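Local coordinates for putative enoyl-CoA hydratase/isomerase (Bordetella parapertussis, PDB 3ISA), which is a putative enoyl-CoA hydratase/isomerase of the crotonase family, and so probably acts on acyl-CoA thioesters, though its own substrate is not established, at residues D[99-104]-D[118-123]. Numbering follows the deposited sequence.
Sequences SLTLAL and AACKWR
Two backbone hydrogen bonds set strands 100-105 and 122-125 side by side in parallel. Trp122 N donates almost straight (177°) to Thr101 O at 2.9 Å, in the plane of that carbonyl, and Ala103 N returns a bond to Trp122 O, nearly along its C=O axis. Leu102 CA also approaches Trp122 O at 3.3 Å in a CA-H...O contact.

The side chain of Thr101 extends the pairing by one residue, to Lys121, which precedes strand 122-125. Thr101 OG1 lies in the crowded position between its own N and carbonyl carbon (chi1 56°); there OG1 accepts from Lys121 N at 2.9 Å and bonds to a water at 2.6 Å. That water accepts in turn from Lys121 NZ, which is carried back by bends at chi2 and chi4 and also donates to Ala95 O, its strongest polar partner. Arg123 holds the same turn from within: its NH2 hydrogen-bonds Cys120 O in the guanidinium plane, at 2.9 Å. Its NE and NH1 donate to Phe176 O and Gly175 O, and NH1 also forms a salt bridge with Asp154 of a neighbouring subunit.

Apolar contacts divide between the sheet faces. On the Leu102 and Trp122 side, Leu100 CD2 sits over the rim of one indole face while its CD1 lies 3.8 Å from Trp122 CD1, and Leu102 CD1 packs on Trp122 CB. On the other, Ala103 CB rests against both CB and SG of Cys120.

Helix 112-119 leads through a short turn into the strand beside 100-105 in the crotonase-fold core. Strand 53-58 flanks 100-105 across from this pairing, and helix 186-197 packs on the Leu102 and Trp122 face.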
loop_
_atom_site.group_PDB
_atom_site.type_symbol
_atom_site.label_atom_id
_atom_site.label_comp_id
_atom_site.label_asym_id
_atom_site.label_seq_id
_atom_site.Cartn_x
_atom_site.Cartn_y
_atom_site.Cartn_z
ATOM N N SER D 99 -13.253 17.175 13.884
ATOM C CA SER D 99 -13.119 18.513 14.485
ATOM C C SER D 99 -11.690 19.000 14.309
ATOM O O SER D 99 -10.760 18.199 14.301
ATOM C CB SER D 99 -13.395 18.475 15.983
ATOM O OG SER D 99 -14.650 17.887 16.296
ATOM N N LEU D 100 -11.503 20.315 14.202
ATOM C CA LEU D 100 -10.173 20.891 14.435
ATOM C C LEU D 100 -9.840 20.625 15.913
ATOM O O LEU D 100 -10.736 20.628 16.770
ATOM C CB LEU D 100 -10.163 22.394 14.168
ATOM C CG LEU D 100 -8.838 23.141 14.401
ATOM C CD1 LEU D 100 -7.711 22.521 13.512
ATOM C CD2 LEU D 100 -8.996 24.619 14.127
ATOM N N THR D 101 -8.570 20.374 16.212
ATOM C CA THR D 101 -8.155 20.120 17.600
ATOM C C THR D 101 -7.019 21.057 17.984
ATOM O O THR D 101 -6.117 21.316 17.173
ATOM C CB THR D 101 -7.729 18.660 17.786
ATOM O OG1 THR D 101 -6.690 18.351 16.840
ATOM C CG2 THR D 101 -8.956 17.724 17.540
ATOM N N LEU D 102 -7.084 21.559 19.218
ATOM C CA LEU D 102 -6.122 22.507 19.753
ATOM C C LEU D 102 -5.671 22.050 21.137
ATOM O O LEU D 102 -6.493 21.778 22.020
ATOM C CB LEU D 102 -6.744 23.921 19.822
ATOM C CG LEU D 102 -6.040 25.033 20.637
ATOM C CD1 LEU D 102 -4.706 25.368 20.030
ATOM C CD2 LEU D 102 -6.885 26.297 20.701
ATOM N N ALA D 103 -4.365 21.995 21.346
ATOM C CA ALA D 103 -3.847 21.636 22.655
ATOM C C ALA D 103 -2.995 22.780 23.194
ATOM O O ALA D 103 -2.290 23.442 22.438
ATOM C CB ALA D 103 -3.053 20.364 22.589
ATOM N N LEU D 104 -3.068 22.984 24.501
ATOM C CA LEU D 104 -2.386 24.081 25.161
ATOM C C LEU D 104 -1.657 23.515 26.367
ATOM O O LEU D 104 -2.290 23.116 27.353
ATOM C CB LEU D 104 -3.402 25.145 25.593
ATOM C CG LEU D 104 -4.226 25.832 24.497
ATOM C CD1 LEU D 104 -5.458 26.507 25.112
ATOM C CD2 LEU D 104 -3.399 26.816 23.685
ATOM N N ALA D 118 0.416 15.811 21.027
ATOM C CA ALA D 118 0.845 15.544 19.633
ATOM C C ALA D 118 -0.313 15.230 18.683
ATOM O O ALA D 118 -0.273 15.614 17.510
ATOM C CB ALA D 118 1.885 14.400 19.592
ATOM N N ALA D 119 -1.338 14.535 19.200
ATOM C CA ALA D 119 -2.521 14.134 18.424
ATOM C C ALA D 119 -3.353 15.341 17.962
ATOM O O ALA D 119 -4.145 15.235 17.029
ATOM C CB ALA D 119 -3.390 13.167 19.248
ATOM N N CYS D 120 -3.175 16.479 18.631
ATOM C CA CYS D 120 -3.902 17.700 18.284
ATOM C C CYS D 120 -3.203 18.468 17.175
ATOM O O CYS D 120 -1.981 18.472 17.128
ATOM C CB CYS D 120 -4.049 18.592 19.508
ATOM S SG CYS D 120 -5.099 17.841 20.756
ATOM N N LYS D 121 -3.986 19.112 16.304
ATOM C CA LYS D 121 -3.467 19.734 15.088
ATOM C C LYS D 121 -2.798 21.082 15.353
ATOM O O LYS D 121 -1.732 21.353 14.793
ATOM C CB LYS D 121 -4.572 19.888 14.051
ATOM C CG LYS D 121 -5.196 18.552 13.554
ATOM C CD LYS D 121 -4.182 17.719 12.737
ATOM C CE LYS D 121 -4.564 16.219 12.649
ATOM N NZ LYS D 121 -4.320 15.452 13.936
ATOM N N TRP D 122 -3.430 21.924 16.173
ATOM C CA TRP D 122 -2.833 23.208 16.595
ATOM C C TRP D 122 -2.236 23.003 17.985
ATOM O O TRP D 122 -2.935 22.602 18.922
ATOM C CB TRP D 122 -3.885 24.330 16.599
ATOM C CG TRP D 122 -4.343 24.841 15.244
ATOM C CD1 TRP D 122 -4.359 24.156 14.055
ATOM C CD2 TRP D 122 -4.863 26.144 14.957
ATOM N NE1 TRP D 122 -4.855 24.960 13.050
ATOM C CE2 TRP D 122 -5.175 26.181 13.579
ATOM C CE3 TRP D 122 -5.097 27.288 15.734
ATOM C CZ2 TRP D 122 -5.702 27.321 12.963
ATOM C CZ3 TRP D 122 -5.617 28.425 15.114
ATOM C CH2 TRP D 122 -5.926 28.421 13.750
ATOM N N ARG D 123 -0.933 23.231 18.122
ATOM C CA ARG D 123 -0.254 22.936 19.374
ATOM C C ARG D 123 0.545 24.143 19.843
ATOM O O ARG D 123 1.396 24.649 19.110
ATOM C CB ARG D 123 0.668 21.719 19.216
ATOM C CG ARG D 123 -0.018 20.471 18.680
ATOM C CD ARG D 123 0.979 19.343 18.412
ATOM N NE ARG D 123 1.911 19.648 17.327
ATOM C CZ ARG D 123 1.631 19.548 16.025
ATOM N NH1 ARG D 123 2.557 19.859 15.115
ATOM N NH2 ARG D 123 0.430 19.140 15.620
HETATM O O HOH W 1 -6.785 16.162 15.470
#